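Local coordinates for diguanylate cyclase/phosphodiesterase-domain containing protein (Thermotoga maritima MSB8, PDB 6KHU) that belongs to the GGDEF family and is a putative diguanylate cyclase, a type of enzyme that makes cyclic di-GMP from two GTP molecules, at residues Ile51-Ser65 and Asp71-Lys83. Sequence-based numbering, arbitrary orientation.
Sequences IGKILKECVRVPLDS and DDTFALFVIGVGK. With ZN (zinc ion), chain C.
In the GGDEF-type alpha/beta fold, the end of helix 41-57 packs on strand 73-79 of the central sheet, and the turn that follows leads into the neighbouring antiparallel strand, at Ser65. The axes of 51-57 and 73-79 run nearly parallel (7°), 9.3 Å apart at their closest. Gly52, with no side chain, lets the helix backbone come close over one face of the Phe74 ring: Gly52 CA sits 4.2 Å from the ring centroid, a CH-pi contact, while Leu55 CD1 reaches Phe74 CB. Leu76 (CG anti to the backbone N, chi1 161°) sends CD2 to within 3.8 Å of Cys58 CB, filling the buried layer between helix and sheet with apolar atoms. Ser65 pairs with Phe77 through two backbone bonds, and Ser65 OG donates to Leu63 O, which settles this hydroxyl beside the Phe77 ring. Phe12 meets that ring from helix 9-26, on the other side of the sheet. Asp64's short side chain places a carboxylate between both segments. OD2 accepts from Arg60 N and, from above the carboxylate plane, Val61 N; OD1 takes the Ile79 N-H at 2.8 Å, almost straight (172°), and the three bonds together restrain the group's rotation.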
ATOM      1  N   ILE A  51      -9.899   3.027  -5.716  1.00 24.44           N
ATOM      2  CA  ILE A  51      -8.690   2.319  -5.325  1.00 27.06           C
ATOM      3  C   ILE A  51      -8.501   2.393  -3.815  1.00 22.63           C
ATOM      4  O   ILE A  51      -8.008   1.440  -3.198  1.00 20.73           O
ATOM      5  CB  ILE A  51      -7.487   2.865  -6.112  1.00 24.43           C
ATOM      6  CG1 ILE A  51      -7.605   2.403  -7.561  1.00 21.63           C
ATOM      7  CG2 ILE A  51      -6.162   2.393  -5.518  1.00 22.64           C
ATOM      8  CD1 ILE A  51      -7.073   3.375  -8.546  1.00 34.23           C
ATOM      9  N   GLY A  52      -8.936   3.490  -3.190  1.00 25.53           N
ATOM     10  CA  GLY A  52      -8.900   3.563  -1.737  1.00 20.69           C
ATOM     11  C   GLY A  52      -9.682   2.439  -1.083  1.00 23.70           C
ATOM     12  O   GLY A  52      -9.182   1.751  -0.184  1.00 20.40           O
ATOM     13  N   LYS A  53     -10.916   2.222  -1.543  1.00 16.54           N
ATOM     14  CA  LYS A  53     -11.728   1.131  -1.014  1.00 21.50           C
ATOM     15  C   LYS A  53     -11.075  -0.220  -1.277  1.00 15.90           C
ATOM     16  O   LYS A  53     -11.130  -1.119  -0.428  1.00 16.20           O
ATOM     17  CB  LYS A  53     -13.122   1.172  -1.635  1.00 26.92           C
ATOM     18  CG  LYS A  53     -14.165   1.925  -0.814  1.00 33.20           C
ATOM     19  CD  LYS A  53     -15.233   2.511  -1.729  1.00 30.22           C
ATOM     20  CE  LYS A  53     -16.607   2.369  -1.132  1.00 28.04           C
ATOM     21  NZ  LYS A  53     -17.567   1.897  -2.167  1.00 40.13           N
ATOM     22  N   ILE A  54     -10.465  -0.383  -2.453  1.00 17.68           N
ATOM     23  CA  ILE A  54      -9.847  -1.661  -2.812  1.00 15.71           C
ATOM     24  C   ILE A  54      -8.717  -1.991  -1.842  1.00 15.69           C
ATOM     25  O   ILE A  54      -8.604  -3.120  -1.348  1.00 15.82           O
ATOM     26  CB  ILE A  54      -9.343  -1.622  -4.267  1.00 14.42           C
ATOM     27  CG1 ILE A  54     -10.513  -1.695  -5.256  1.00 15.26           C
ATOM     28  CG2 ILE A  54      -8.322  -2.736  -4.512  1.00 10.31           C
ATOM     29  CD1 ILE A  54     -10.100  -1.382  -6.694  1.00 16.79           C
ATOM     30  N   LEU A  55      -7.865  -1.004  -1.556  1.00 14.99           N
ATOM     31  CA  LEU A  55      -6.768  -1.227  -0.614  1.00 17.02           C
ATOM     32  C   LEU A  55      -7.283  -1.429   0.801  1.00 13.92           C
ATOM     33  O   LEU A  55      -6.703  -2.208   1.569  1.00 15.26           O
ATOM     34  CB  LEU A  55      -5.783  -0.059  -0.659  1.00 14.59           C
ATOM     35  CG  LEU A  55      -5.062   0.056  -1.997  1.00 14.80           C
ATOM     36  CD1 LEU A  55      -4.295   1.346  -2.037  1.00 19.28           C
ATOM     37  CD2 LEU A  55      -4.151  -1.134  -2.228  1.00 16.07           C
ATOM     38  N   LYS A  56      -8.349  -0.716   1.176  1.00 12.73           N
ATOM     39  CA  LYS A  56      -8.983  -0.969   2.467  1.00 14.43           C
ATOM     40  C   LYS A  56      -9.414  -2.422   2.598  1.00 17.24           C
ATOM     41  O   LYS A  56      -9.391  -2.984   3.701  1.00 14.62           O
ATOM     42  CB  LYS A  56     -10.193  -0.055   2.660  1.00 20.22           C
ATOM     43  CG  LYS A  56      -9.882   1.308   3.253  1.00 19.21           C
ATOM     44  CD  LYS A  56      -9.060   1.191   4.547  1.00 26.08           C
ATOM     45  CE  LYS A  56      -9.825   0.516   5.674  1.00 30.39           C
ATOM     46  NZ  LYS A  56      -9.317   0.943   7.021  1.00 26.04           N
ATOM     47  N   GLU A  57      -9.805  -3.046   1.486  1.00 14.60           N
ATOM     48  CA  GLU A  57     -10.219  -4.444   1.518  1.00 15.04           C
ATOM     49  C   GLU A  57      -9.084  -5.369   1.935  1.00 15.06           C
ATOM     50  O   GLU A  57      -9.339  -6.439   2.503  1.00 15.34           O
ATOM     51  CB  GLU A  57     -10.752  -4.861   0.143  1.00 14.65           C
ATOM     52  CG  GLU A  57     -11.612  -6.104   0.189  1.00 20.51           C
ATOM     53  CD  GLU A  57     -12.128  -6.510  -1.169  1.00 17.91           C
ATOM     54  OE1 GLU A  57     -12.275  -7.727  -1.397  1.00 24.71           O
ATOM     55  OE2 GLU A  57     -12.401  -5.611  -2.004  1.00 17.22           O
ATOM     56  N   CYS A  58      -7.832  -4.995   1.645  1.00 14.39           N
ATOM     57  CA  CYS A  58      -6.684  -5.817   2.033  1.00 19.17           C
ATOM     58  C   CYS A  58      -6.389  -5.784   3.526  1.00 18.63           C
ATOM     59  O   CYS A  58      -5.588  -6.596   3.999  1.00 21.44           O
ATOM     60  CB  CYS A  58      -5.418  -5.354   1.312  1.00 18.47           C
ATOM     61  SG  CYS A  58      -5.550  -5.310  -0.474  1.00 18.78           S
ATOM     62  N   VAL A  59      -6.963  -4.835   4.263  1.00 14.86           N
ATOM     63  CA  VAL A  59      -6.688  -4.694   5.688  1.00 15.73           C
ATOM     64  C   VAL A  59      -7.269  -5.898   6.429  1.00 22.18           C
ATOM     65  O   VAL A  59      -8.487  -6.101   6.441  1.00 21.51           O
ATOM     66  CB  VAL A  59      -7.279  -3.375   6.210  1.00 19.41           C
ATOM     67  CG1 VAL A  59      -7.349  -3.343   7.743  1.00 20.02           C
ATOM     68  CG2 VAL A  59      -6.479  -2.193   5.670  1.00 16.49           C
ATOM     69  N   ARG A  60      -6.398  -6.697   7.056  1.00 17.52           N
ATOM     70  CA  ARG A  60      -6.833  -7.877   7.803  1.00 20.58           C
ATOM     71  C   ARG A  60      -6.890  -7.661   9.309  1.00 23.55           C
ATOM     72  O   ARG A  60      -7.729  -8.270   9.980  1.00 24.48           O
ATOM     73  CB  ARG A  60      -5.911  -9.075   7.557  1.00 25.97           C
ATOM     74  CG  ARG A  60      -5.320  -9.237   6.182  1.00 29.07           C
ATOM     75  CD  ARG A  60      -4.274 -10.369   6.227  1.00 36.14           C
ATOM     76  NE  ARG A  60      -4.582 -11.332   7.288  1.00 42.26           N
ATOM     77  CZ  ARG A  60      -3.849 -11.514   8.390  1.00 45.38           C
ATOM     78  NH1 ARG A  60      -2.754 -10.799   8.590  1.00 36.54           N
ATOM     79  NH2 ARG A  60      -4.218 -12.405   9.304  1.00 43.76           N
ATOM     80  N   VAL A  61      -5.999  -6.851   9.866  1.00 20.79           N
ATOM     81  CA  VAL A  61      -6.019  -6.571  11.302  1.00 22.97           C
ATOM     82  C   VAL A  61      -5.949  -5.071  11.486  1.00 17.38           C
ATOM     83  O   VAL A  61      -5.552  -4.337  10.562  1.00 18.28           O
ATOM     84  CB  VAL A  61      -4.871  -7.315  12.035  1.00 22.05           C
ATOM     85  CG1 VAL A  61      -5.032  -8.821  11.849  1.00 22.06           C
ATOM     86  CG2 VAL A  61      -3.503  -6.858  11.516  1.00 19.34           C
ATOM     87  N   PRO A  62      -6.370  -4.554  12.646  1.00 18.12           N
ATOM     88  CA  PRO A  62      -6.481  -3.091  12.803  1.00 17.58           C
ATOM     89  C   PRO A  62      -5.190  -2.311  12.568  1.00 16.76           C
ATOM     90  O   PRO A  62      -5.262  -1.135  12.178  1.00 14.65           O
ATOM     91  CB  PRO A  62      -6.978  -2.939  14.247  1.00 21.84           C
ATOM     92  CG  PRO A  62      -7.748  -4.193  14.501  1.00 23.04           C
ATOM     93  CD  PRO A  62      -6.961  -5.270  13.794  1.00 22.39           C
ATOM     94  N   LEU A  63      -4.019  -2.928  12.765  1.00 16.63           N
ATOM     95  CA  LEU A  63      -2.745  -2.248  12.519  1.00 17.63           C
ATOM     96  C   LEU A  63      -2.474  -2.041  11.024  1.00 16.64           C
ATOM     97  O   LEU A  63      -1.780  -1.085  10.647  1.00 12.16           O
ATOM     98  CB  LEU A  63      -1.601  -3.052  13.146  1.00 18.60           C
ATOM     99  CG  LEU A  63      -0.849  -2.603  14.409  1.00 25.50           C
ATOM    100  CD1 LEU A  63      -1.577  -1.573  15.231  1.00 16.95           C
ATOM    101  CD2 LEU A  63      -0.475  -3.822  15.261  1.00 21.87           C
ATOM    102  N   ASP A  64      -2.974  -2.931  10.164  1.00 12.25           N
ATOM    103  CA  ASP A  64      -2.831  -2.728   8.723  1.00 13.16           C
ATOM    104  C   ASP A  64      -3.419  -1.374   8.335  1.00 12.30           C
ATOM    105  O   ASP A  64      -4.463  -0.965   8.851  1.00 12.95           O
ATOM    106  CB  ASP A  64      -3.542  -3.839   7.950  1.00 18.08           C
ATOM    107  CG  ASP A  64      -2.975  -5.222   8.223  1.00 16.16           C
ATOM    108  OD1 ASP A  64      -1.807  -5.356   8.643  1.00 16.43           O
ATOM    109  OD2 ASP A  64      -3.706  -6.195   7.975  1.00 19.36           O
ATOM    110  N   SER A  65      -2.741  -0.655   7.437  1.00 13.05           N
ATOM    111  CA  SER A  65      -3.107   0.738   7.209  1.00 12.31           C
ATOM    112  C   SER A  65      -2.992   1.125   5.739  1.00 13.00           C
ATOM    113  O   SER A  65      -2.102   0.668   5.014  1.00 10.59           O
ATOM    114  CB  SER A  65      -2.242   1.711   8.043  1.00 12.00           C
ATOM    115  OG  SER A  65      -2.106   1.288   9.390  1.00 15.19           O
ATOM    116  N   ASP A  71      -0.979  13.143  -4.036  1.00 24.95           N
ATOM    117  CA  ASP A  71      -2.283  13.442  -4.623  1.00 25.21           C
ATOM    118  C   ASP A  71      -2.741  12.377  -5.617  1.00 23.67           C
ATOM    119  O   ASP A  71      -3.923  12.359  -5.962  1.00 35.36           O
ATOM    120  CB  ASP A  71      -2.292  14.838  -5.273  1.00 30.80           C
ATOM    121  CG  ASP A  71      -1.323  14.962  -6.439  1.00 38.18           C
ATOM    122  OD1 ASP A  71      -0.524  14.030  -6.663  1.00 37.30           O
ATOM    123  OD2 ASP A  71      -1.355  16.003  -7.131  1.00 47.68           O
ATOM    124  N   ASP A  72      -1.867  11.458  -6.049  1.00 19.80           N
ATOM    125  CA  ASP A  72      -2.310  10.368  -6.909  1.00 20.29           C
ATOM    126  C   ASP A  72      -1.799   8.987  -6.484  1.00 20.59           C
ATOM    127  O   ASP A  72      -2.001   8.013  -7.222  1.00 17.38           O
ATOM    128  CB  ASP A  72      -1.913  10.649  -8.369  1.00 23.77           C
ATOM    129  CG  ASP A  72      -0.404  10.753  -8.578  1.00 27.69           C
ATOM    130  OD1 ASP A  72       0.384  10.441  -7.653  1.00 24.53           O
ATOM    131  OD2 ASP A  72      -0.003  11.146  -9.700  1.00 26.31           O
ATOM    132  N   THR A  73      -1.140   8.863  -5.332  1.00 14.76           N
ATOM    133  CA  THR A  73      -0.561   7.591  -4.926  1.00 18.82           C
ATOM    134  C   THR A  73      -1.131   7.183  -3.577  1.00 17.69           C
ATOM    135  O   THR A  73      -1.248   8.008  -2.670  1.00 14.81           O
ATOM    136  CB  THR A  73       0.978   7.669  -4.850  1.00 18.94           C
ATOM    137  OG1 THR A  73       1.511   8.025  -6.134  1.00 20.35           O
ATOM    138  CG2 THR A  73       1.568   6.328  -4.431  1.00 18.73           C
ATOM    139  N   PHE A  74      -1.507   5.914  -3.455  1.00 15.18           N
ATOM    140  CA  PHE A  74      -1.829   5.327  -2.166  1.00 16.96           C
ATOM    141  C   PHE A  74      -0.696   4.417  -1.715  1.00 15.11           C
ATOM    142  O   PHE A  74       0.032   3.846  -2.535  1.00 15.14           O
ATOM    143  CB  PHE A  74      -3.111   4.498  -2.218  1.00 13.20           C
ATOM    144  CG  PHE A  74      -4.365   5.309  -2.279  1.00 18.45           C
ATOM    145  CD1 PHE A  74      -4.920   5.836  -1.125  1.00 18.05           C
ATOM    146  CD2 PHE A  74      -5.012   5.514  -3.493  1.00 19.28           C
ATOM    147  CE1 PHE A  74      -6.106   6.574  -1.180  1.00 20.98           C
ATOM    148  CE2 PHE A  74      -6.198   6.249  -3.560  1.00 23.90           C
ATOM    149  CZ  PHE A  74      -6.742   6.780  -2.400  1.00 20.34           C
ATOM    150  N   ALA A  75      -0.577   4.262  -0.401  1.00 15.16           N
ATOM    151  CA  ALA A  75       0.286   3.247   0.172  1.00 12.47           C
ATOM    152  C   ALA A  75      -0.524   2.370   1.117  1.00 13.82           C
ATOM    153  O   ALA A  75      -1.578   2.766   1.627  1.00 15.14           O
ATOM    154  CB  ALA A  75       1.487   3.873   0.893  1.00 13.97           C
ATOM    155  N   LEU A  76      -0.020   1.158   1.324  1.00 10.85           N
ATOM    156  CA  LEU A  76      -0.644   0.162   2.176  1.00 12.55           C
ATOM    157  C   LEU A  76       0.462  -0.672   2.798  1.00 13.22           C
ATOM    158  O   LEU A  76       1.429  -1.033   2.115  1.00 10.08           O
ATOM    159  CB  LEU A  76      -1.592  -0.747   1.381  1.00 11.27           C
ATOM    160  CG  LEU A  76      -2.007  -2.093   1.978  1.00 13.08           C
ATOM    161  CD1 LEU A  76      -3.117  -1.904   3.033  1.00 12.67           C
ATOM    162  CD2 LEU A  76      -2.479  -3.050   0.870  1.00 11.66           C
ATOM    163  N   PHE A  77       0.327  -0.980   4.084  1.00  8.99           N
ATOM    164  CA  PHE A  77       1.142  -2.052   4.633  1.00 11.93           C
ATOM    165  C   PHE A  77       0.260  -3.064   5.342  1.00 11.74           C
ATOM    166  O   PHE A  77      -0.749  -2.703   5.950  1.00 13.97           O
ATOM    167  CB  PHE A  77       2.279  -1.528   5.550  1.00 10.76           C
ATOM    168  CG  PHE A  77       1.831  -0.853   6.830  1.00  9.16           C
ATOM    169  CD1 PHE A  77       1.527  -1.600   7.962  1.00  8.64           C
ATOM    170  CD2 PHE A  77       1.802   0.536   6.918  1.00 11.39           C
ATOM    171  CE1 PHE A  77       1.160  -0.983   9.140  1.00 10.71           C
ATOM    172  CE2 PHE A  77       1.435   1.171   8.104  1.00 10.59           C
ATOM    173  CZ  PHE A  77       1.114   0.409   9.216  1.00  8.28           C
ATOM    174  N   VAL A  78       0.645  -4.338   5.228  1.00 13.19           N
ATOM    175  CA  VAL A  78      -0.106  -5.476   5.739  1.00 16.41           C
ATOM    176  C   VAL A  78       0.856  -6.336   6.563  1.00 16.61           C
ATOM    177  O   VAL A  78       1.853  -6.846   6.036  1.00 16.06           O
ATOM    178  CB  VAL A  78      -0.755  -6.296   4.603  1.00 15.45           C
ATOM    179  CG1 VAL A  78      -1.858  -5.489   3.920  1.00 14.84           C
ATOM    180  CG2 VAL A  78       0.270  -6.685   3.551  1.00 21.11           C
ATOM    181  N   ILE A  79       0.577  -6.477   7.846  1.00 14.57           N
ATOM    182  CA  ILE A  79       1.516  -7.173   8.710  1.00 20.00           C
ATOM    183  C   ILE A  79       1.357  -8.676   8.523  1.00 17.78           C
ATOM    184  O   ILE A  79       0.277  -9.184   8.183  1.00 14.94           O
ATOM    185  CB  ILE A  79       1.330  -6.754  10.181  1.00 22.40           C
ATOM    186  CG1 ILE A  79       0.064  -7.382  10.743  1.00 22.78           C
ATOM    187  CG2 ILE A  79       1.295  -5.210  10.318  1.00 16.99           C
ATOM    188  CD1 ILE A  79       0.334  -8.599  11.605  1.00 28.09           C
ATOM    189  N   GLY A  80       2.450  -9.401   8.755  1.00 15.13           N
ATOM    190  CA  GLY A  80       2.432 -10.841   8.637  1.00 19.12           C
ATOM    191  C   GLY A  80       2.542 -11.353   7.217  1.00 22.18           C
ATOM    192  O   GLY A  80       2.501 -12.569   7.013  1.00 20.97           O
ATOM    193  N   VAL A  81       2.684 -10.472   6.233  1.00 18.00           N
ATOM    194  CA  VAL A  81       2.757 -10.861   4.828  1.00 15.22           C
ATOM    195  C   VAL A  81       4.206 -10.763   4.386  1.00 15.65           C
ATOM    196  O   VAL A  81       4.785  -9.675   4.382  1.00 16.45           O
ATOM    197  CB  VAL A  81       1.850  -9.974   3.963  1.00 17.64           C
ATOM    198  CG1 VAL A  81       2.093 -10.219   2.464  1.00 14.70           C
ATOM    199  CG2 VAL A  81       0.380 -10.194   4.335  1.00 16.90           C
ATOM    200  N   GLY A  82       4.802 -11.897   4.017  1.00 16.52           N
ATOM    201  CA  GLY A  82       6.142 -11.933   3.480  1.00 15.10           C
ATOM    202  C   GLY A  82       6.159 -12.195   1.983  1.00 23.90           C
ATOM    203  O   GLY A  82       5.147 -12.086   1.288  1.00 19.22           O
ATOM    204  N   LYS A  83       7.355 -12.563   1.498  1.00 21.35           N
ATOM    205  CA  LYS A  83       7.558 -12.774   0.063  1.00 23.94           C
ATOM    206  C   LYS A  83       6.624 -13.836  -0.497  1.00 25.18           C
ATOM    207  O   LYS A  83       6.211 -13.745  -1.658  1.00 26.91           O
ATOM    208  CB  LYS A  83       9.006 -13.184  -0.215  1.00 25.12           C
ATOM    209  CG  LYS A  83       9.967 -12.027  -0.293  1.00 30.77           C
ATOM    210  CD  LYS A  83       9.637 -11.113  -1.462  1.00 32.72           C
ATOM    211  CE  LYS A  83      10.443 -11.481  -2.703  1.00 33.20           C
ATOM    212  NZ  LYS A  83      10.409 -10.356  -3.679  1.00 28.51           N
TER
HETATM  213 ZN    ZN C 202     -13.134  -7.946  -3.212  1.00 18.90          ZN
HETATM  214  O   HOH W   1      -2.436  -8.464   7.995  1.00 28.61           O